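Long-range contact in cysteine desulfurase (Fervidobacterium islandicum, PDB 6A6E), which probably removes sulfur from cysteine with the help of pyridoxal phosphate, as a SufS-type desulfurase supplying the sulfur for iron-sulfur cluster assembly: residues S233-V245 / H289-L303. Sequence-based numbering, arbitrary orientation.
Sequences SGHKILGPTGIGV and HITGAVGLGYTIDYL. With PLP (pyridoxal-5'-phosphate), chain E.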
loop_
_atom_site.group_PDB
_atom_site.type_symbol
_atom_site.label_atom_id
_atom_site.label_comp_id
_atom_site.label_asym_id
_atom_site.label_seq_id
_atom_site.Cartn_x
_atom_site.Cartn_y
_atom_site.Cartn_z
ATOM N N SER A 233 -0.515 11.838 -0.481
ATOM C CA SER A 233 0.426 10.749 -0.315
ATOM C C SER A 233 1.423 11.094 0.776
ATOM O O SER A 233 2.002 12.221 0.816
ATOM C CB SER A 233 1.214 10.499 -1.608
ATOM O OG SER A 233 0.399 10.117 -2.717
ATOM N N GLY A 234 1.692 10.085 1.621
ATOM C CA GLY A 234 2.642 10.219 2.709
ATOM C C GLY A 234 4.061 10.575 2.294
ATOM O O GLY A 234 4.740 11.360 3.012
ATOM N N HIS A 235 4.511 10.007 1.163
ATOM C CA HIS A 235 5.954 10.064 0.784
ATOM C C HIS A 235 6.386 11.469 0.351
ATOM O O HIS A 235 7.597 11.739 0.354
ATOM C CB HIS A 235 6.396 9.039 -0.284
ATOM C CG HIS A 235 5.769 9.258 -1.633
ATOM N ND1 HIS A 235 6.419 9.925 -2.656
ATOM C CD2 HIS A 235 4.565 8.864 -2.132
ATOM C CE1 HIS A 235 5.610 9.981 -3.709
ATOM N NE2 HIS A 235 4.474 9.354 -3.402
ATOM N N LYS A 236 5.397 12.307 -0.006
ATOM C CA LYS A 236 5.605 13.695 -0.334
ATOM C C LYS A 236 5.602 14.691 0.825
ATOM O O LYS A 236 5.929 15.866 0.605
ATOM C CB LYS A 236 4.663 14.183 -1.444
ATOM C CG LYS A 236 4.978 13.519 -2.793
ATOM C CD LYS A 236 4.117 14.094 -3.913
ATOM C CE LYS A 236 4.308 13.300 -5.181
ATOM N NZ LYS A 236 3.318 13.771 -6.203
ATOM N N ILE A 237 5.352 14.205 2.047
ATOM C CA ILE A 237 5.393 15.019 3.230
ATOM C C ILE A 237 6.359 14.460 4.263
ATOM O O ILE A 237 5.993 14.321 5.447
ATOM C CB ILE A 237 3.941 15.229 3.742
ATOM C CG1 ILE A 237 3.887 16.286 4.858
ATOM C CG2 ILE A 237 3.262 13.950 4.166
ATOM C CD1 ILE A 237 2.477 16.699 5.290
ATOM N N LEU A 238 7.547 14.042 3.825
ATOM C CA LEU A 238 8.552 13.398 4.682
ATOM C C LEU A 238 8.194 12.008 5.167
ATOM O O LEU A 238 8.958 11.380 5.896
ATOM C CB LEU A 238 8.905 14.257 5.922
ATOM C CG LEU A 238 9.182 15.730 5.700
ATOM C CD1 LEU A 238 9.352 16.396 7.047
ATOM C CD2 LEU A 238 10.461 15.899 4.901
ATOM N N GLY A 239 7.084 11.457 4.686
ATOM C CA GLY A 239 6.571 10.223 5.244
ATOM C C GLY A 239 7.010 8.959 4.576
ATOM O O GLY A 239 7.711 8.978 3.552
ATOM N N PRO A 240 6.608 7.842 5.155
ATOM C CA PRO A 240 6.857 6.525 4.586
ATOM C C PRO A 240 6.289 6.387 3.191
ATOM O O PRO A 240 5.384 7.115 2.811
ATOM C CB PRO A 240 6.155 5.560 5.558
ATOM C CG PRO A 240 5.682 6.348 6.755
ATOM C CD PRO A 240 5.654 7.794 6.307
ATOM N N THR A 241 6.820 5.437 2.432
ATOM C CA THR A 241 6.165 5.048 1.213
ATOM C C THR A 241 5.032 4.097 1.535
ATOM O O THR A 241 4.935 3.556 2.629
ATOM C CB THR A 241 7.140 4.404 0.171
ATOM O OG1 THR A 241 7.913 3.365 0.777
ATOM C CG2 THR A 241 8.154 5.440 -0.357
ATOM N N GLY A 242 4.161 3.901 0.553
ATOM C CA GLY A 242 3.089 2.910 0.633
ATOM C C GLY A 242 1.861 3.333 1.411
ATOM O O GLY A 242 1.001 2.471 1.603
ATOM N N ILE A 243 1.803 4.601 1.858
ATOM C CA ILE A 243 0.748 5.133 2.713
ATOM C C ILE A 243 0.185 6.403 2.123
ATOM O O ILE A 243 0.902 7.279 1.674
ATOM C CB ILE A 243 1.178 5.282 4.160
ATOM C CG1 ILE A 243 -0.032 5.609 5.058
ATOM C CG2 ILE A 243 2.292 6.288 4.349
ATOM C CD1 ILE A 243 -0.970 4.466 5.307
ATOM N N GLY A 244 -1.127 6.428 1.979
ATOM C CA GLY A 244 -1.839 7.664 1.621
ATOM C C GLY A 244 -3.054 7.845 2.524
ATOM O O GLY A 244 -3.366 6.983 3.395
ATOM N N VAL A 245 -3.767 8.929 2.261
ATOM C CA VAL A 245 -4.941 9.344 2.981
ATOM C C VAL A 245 -6.038 9.705 2.052
ATOM O O VAL A 245 -5.835 10.386 1.010
ATOM C CB VAL A 245 -4.646 10.578 3.882
ATOM C CG1 VAL A 245 -5.939 11.115 4.514
ATOM C CG2 VAL A 245 -3.686 10.160 4.952
ATOM N N HIS A 289 -1.240 -0.628 5.709
ATOM C CA HIS A 289 0.169 -0.327 5.972
ATOM C C HIS A 289 0.300 0.224 7.375
ATOM O O HIS A 289 0.474 1.428 7.588
ATOM C CB HIS A 289 0.762 0.598 4.903
ATOM C CG HIS A 289 2.232 0.848 5.035
ATOM N ND1 HIS A 289 3.023 0.166 5.932
ATOM C CD2 HIS A 289 3.065 1.656 4.324
ATOM C CE1 HIS A 289 4.285 0.532 5.743
ATOM N NE2 HIS A 289 4.320 1.472 4.820
ATOM N N ILE A 290 0.224 -0.699 8.333
ATOM C CA ILE A 290 0.087 -0.352 9.732
ATOM C C ILE A 290 1.246 0.552 10.150
ATOM O O ILE A 290 1.035 1.595 10.736
ATOM C CB ILE A 290 0.081 -1.597 10.648
ATOM C CG1 ILE A 290 -1.134 -2.513 10.337
ATOM C CG2 ILE A 290 0.044 -1.218 12.106
ATOM C CD1 ILE A 290 -0.880 -3.882 10.939
ATOM N N THR A 291 2.474 0.160 9.826
ATOM C CA THR A 291 3.583 0.925 10.266
ATOM C C THR A 291 3.728 2.221 9.466
ATOM O O THR A 291 4.292 3.229 9.965
ATOM C CB THR A 291 4.871 0.075 10.159
ATOM O OG1 THR A 291 4.700 -1.107 10.973
ATOM C CG2 THR A 291 6.068 0.917 10.598
ATOM N N GLY A 292 3.254 2.228 8.222
ATOM C CA GLY A 292 3.274 3.448 7.377
ATOM C C GLY A 292 2.339 4.516 7.939
ATOM O O GLY A 292 2.681 5.708 7.993
ATOM N N ALA A 293 1.173 4.065 8.375
ATOM C CA ALA A 293 0.216 4.946 9.045
ATOM C C ALA A 293 0.822 5.554 10.361
ATOM O O ALA A 293 0.805 6.742 10.566
ATOM C CB ALA A 293 -1.028 4.194 9.343
ATOM N N VAL A 294 1.365 4.706 11.212
ATOM C CA VAL A 294 2.001 5.127 12.454
ATOM C C VAL A 294 3.151 6.095 12.142
ATOM O O VAL A 294 3.289 7.125 12.780
ATOM C CB VAL A 294 2.514 3.915 13.269
ATOM C CG1 VAL A 294 3.361 4.338 14.476
ATOM C CG2 VAL A 294 1.361 3.125 13.795
ATOM N N GLY A 295 3.968 5.750 11.155
ATOM C CA GLY A 295 5.037 6.630 10.664
ATOM C C GLY A 295 4.556 7.954 10.152
ATOM O O GLY A 295 5.160 9.001 10.435
ATOM N N LEU A 296 3.487 7.957 9.394
ATOM C CA LEU A 296 2.893 9.187 8.943
ATOM C C LEU A 296 2.477 10.090 10.122
ATOM O O LEU A 296 2.649 11.311 10.096
ATOM C CB LEU A 296 1.724 8.955 7.999
ATOM C CG LEU A 296 1.002 10.187 7.446
ATOM C CD1 LEU A 296 1.971 11.023 6.631
ATOM C CD2 LEU A 296 -0.151 9.804 6.586
ATOM N N GLY A 297 1.842 9.473 11.094
ATOM C CA GLY A 297 1.501 10.131 12.354
ATOM C C GLY A 297 2.718 10.782 13.019
ATOM O O GLY A 297 2.651 11.921 13.446
ATOM N N TYR A 298 3.833 10.059 13.057
ATOM C CA TYR A 298 5.059 10.604 13.612
ATOM C C TYR A 298 5.678 11.722 12.770
ATOM O O TYR A 298 6.269 12.637 13.333
ATOM C CB TYR A 298 6.072 9.506 13.850
ATOM C CG TYR A 298 5.692 8.550 14.968
ATOM C CD1 TYR A 298 5.109 8.996 16.143
ATOM C CD2 TYR A 298 6.001 7.204 14.874
ATOM C CE1 TYR A 298 4.803 8.116 17.161
ATOM C CE2 TYR A 298 5.682 6.320 15.894
ATOM C CZ TYR A 298 5.080 6.781 17.006
ATOM O OH TYR A 298 4.813 5.869 17.994
ATOM N N THR A 299 5.520 11.650 11.442
ATOM C CA THR A 299 5.878 12.741 10.543
ATOM C C THR A 299 5.097 14.006 10.815
ATOM O O THR A 299 5.657 15.119 10.916
ATOM C CB THR A 299 5.680 12.272 9.086
ATOM O OG1 THR A 299 6.452 11.069 8.898
ATOM C CG2 THR A 299 6.066 13.273 8.115
ATOM N N ILE A 300 3.803 13.859 10.964
ATOM C CA ILE A 300 2.968 14.972 11.341
ATOM C C ILE A 300 3.387 15.504 12.735
ATOM O O ILE A 300 3.424 16.729 12.895
ATOM C CB ILE A 300 1.485 14.598 11.277
ATOM C CG1 ILE A 300 1.050 14.408 9.815
ATOM C CG2 ILE A 300 0.588 15.693 11.831
ATOM C CD1 ILE A 300 -0.312 13.770 9.737
ATOM N N ASP A 301 3.681 14.636 13.733
ATOM C CA ASP A 301 4.176 15.164 14.993
ATOM C C ASP A 301 5.453 16.007 14.794
ATOM O O ASP A 301 5.617 17.043 15.439
ATOM C CB ASP A 301 4.513 14.089 16.044
ATOM C CG ASP A 301 3.291 13.267 16.504
ATOM O OD1 ASP A 301 2.130 13.751 16.392
ATOM O OD2 ASP A 301 3.527 12.145 16.987
ATOM N N TYR A 302 6.366 15.539 13.964
ATOM C CA TYR A 302 7.596 16.274 13.667
ATOM C C TYR A 302 7.323 17.655 13.046
ATOM O O TYR A 302 7.855 18.708 13.495
ATOM C CB TYR A 302 8.474 15.442 12.771
ATOM C CG TYR A 302 9.728 16.118 12.296
ATOM C CD1 TYR A 302 10.848 16.191 13.102
ATOM C CD2 TYR A 302 9.799 16.674 11.029
ATOM C CE1 TYR A 302 12.021 16.807 12.649
ATOM C CE2 TYR A 302 10.931 17.335 10.585
ATOM C CZ TYR A 302 12.049 17.392 11.390
ATOM O OH TYR A 302 13.194 18.032 10.921
ATOM N N LEU A 303 6.466 17.699 12.052
ATOM C CA LEU A 303 6.152 18.945 11.433
ATOM C C LEU A 303 5.507 19.911 12.441
ATOM O O LEU A 303 5.752 21.103 12.382
ATOM C CB LEU A 303 5.246 18.748 10.234
ATOM C CG LEU A 303 5.882 18.017 9.029
ATOM C CD1 LEU A 303 4.797 17.667 8.030
ATOM C CD2 LEU A 303 6.880 18.932 8.389
HETATM N N1 PLP E . -1.111 14.333 -8.175
HETATM C C2 PLP E . -0.183 15.238 -8.002
HETATM C C2A PLP E . -0.465 16.674 -8.291
HETATM C C3 PLP E . 1.133 14.774 -7.562
HETATM O O3 PLP E . 2.088 15.675 -7.415
HETATM C C4 PLP E . 1.359 13.362 -7.260
HETATM C C4A PLP E . 2.604 12.841 -6.729
HETATM C C5 PLP E . 0.256 12.433 -7.525
HETATM C C6 PLP E . -0.901 13.002 -7.967
HETATM C C5A PLP E . 0.393 10.918 -7.340
HETATM O O4P PLP E . 0.917 10.410 -6.122
HETATM P P PLP E . 1.380 8.882 -5.839
HETATM O O1P PLP E . 0.197 8.003 -5.927
HETATM O O2P PLP E . 2.460 8.694 -6.865
HETATM O O3P PLP E . 1.869 9.024 -4.429
#
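The imidazole of His289 meets the loop at Thr241 and Gly242 with its edge: Thr241 O lies in the ring plane, 3.1 Å from NE2, and Gly242 O is near that plane beside CD2. One face of the ring carries Gly292 N of its own helix, nearer the ring's margin than its centre. With CG anti to the backbone N (chi1 -175°), the ring reaches back to the loop from the N-cap position, while ND1 is hydrogen-bonded to Thr241 OG1 of the second subunit. The Tyr302 ring receives Leu238 CD1 obliquely, and its hydroxyl bonds to Asp21. Between these rings, Pro240 sits on bare helix backbone, its CG 3.3 Å from Gly292 O; the absence of a side chain at Gly295 lets the ring come this close. Ile243 lies alongside the same turn, CD1 4.0 Å from Ala293 CB. Leu296 spreads its two methyls, CD1 to Ile237 CG2 and CD2 to Val245 CG2 (3.9 Å). Farther along, Leu303 CD1 packs on Ile237 CG1 at 3.6 Å. Thr299 turns its methyl to Leu238 CB (3.7 Å), while OG1 donates to Gly295 O (2.9 Å) from above the carbonyl plane; that oxygen also accepts the helical bond from Thr299 N. With an alanine here, Gly295 O would probably lose its second donor and Leu238 CB its methyl neighbour. On the loop's other side, Lys236 NZ is covalently joined to PLP C4A, and Ser233 OG and His235 NE2 both donate to phosphate O3P. Helix 290-306 thus backs the lysine-bearing loop of a fold-type I PLP enzyme, whose internal aldimine forms here beside the dimer interface.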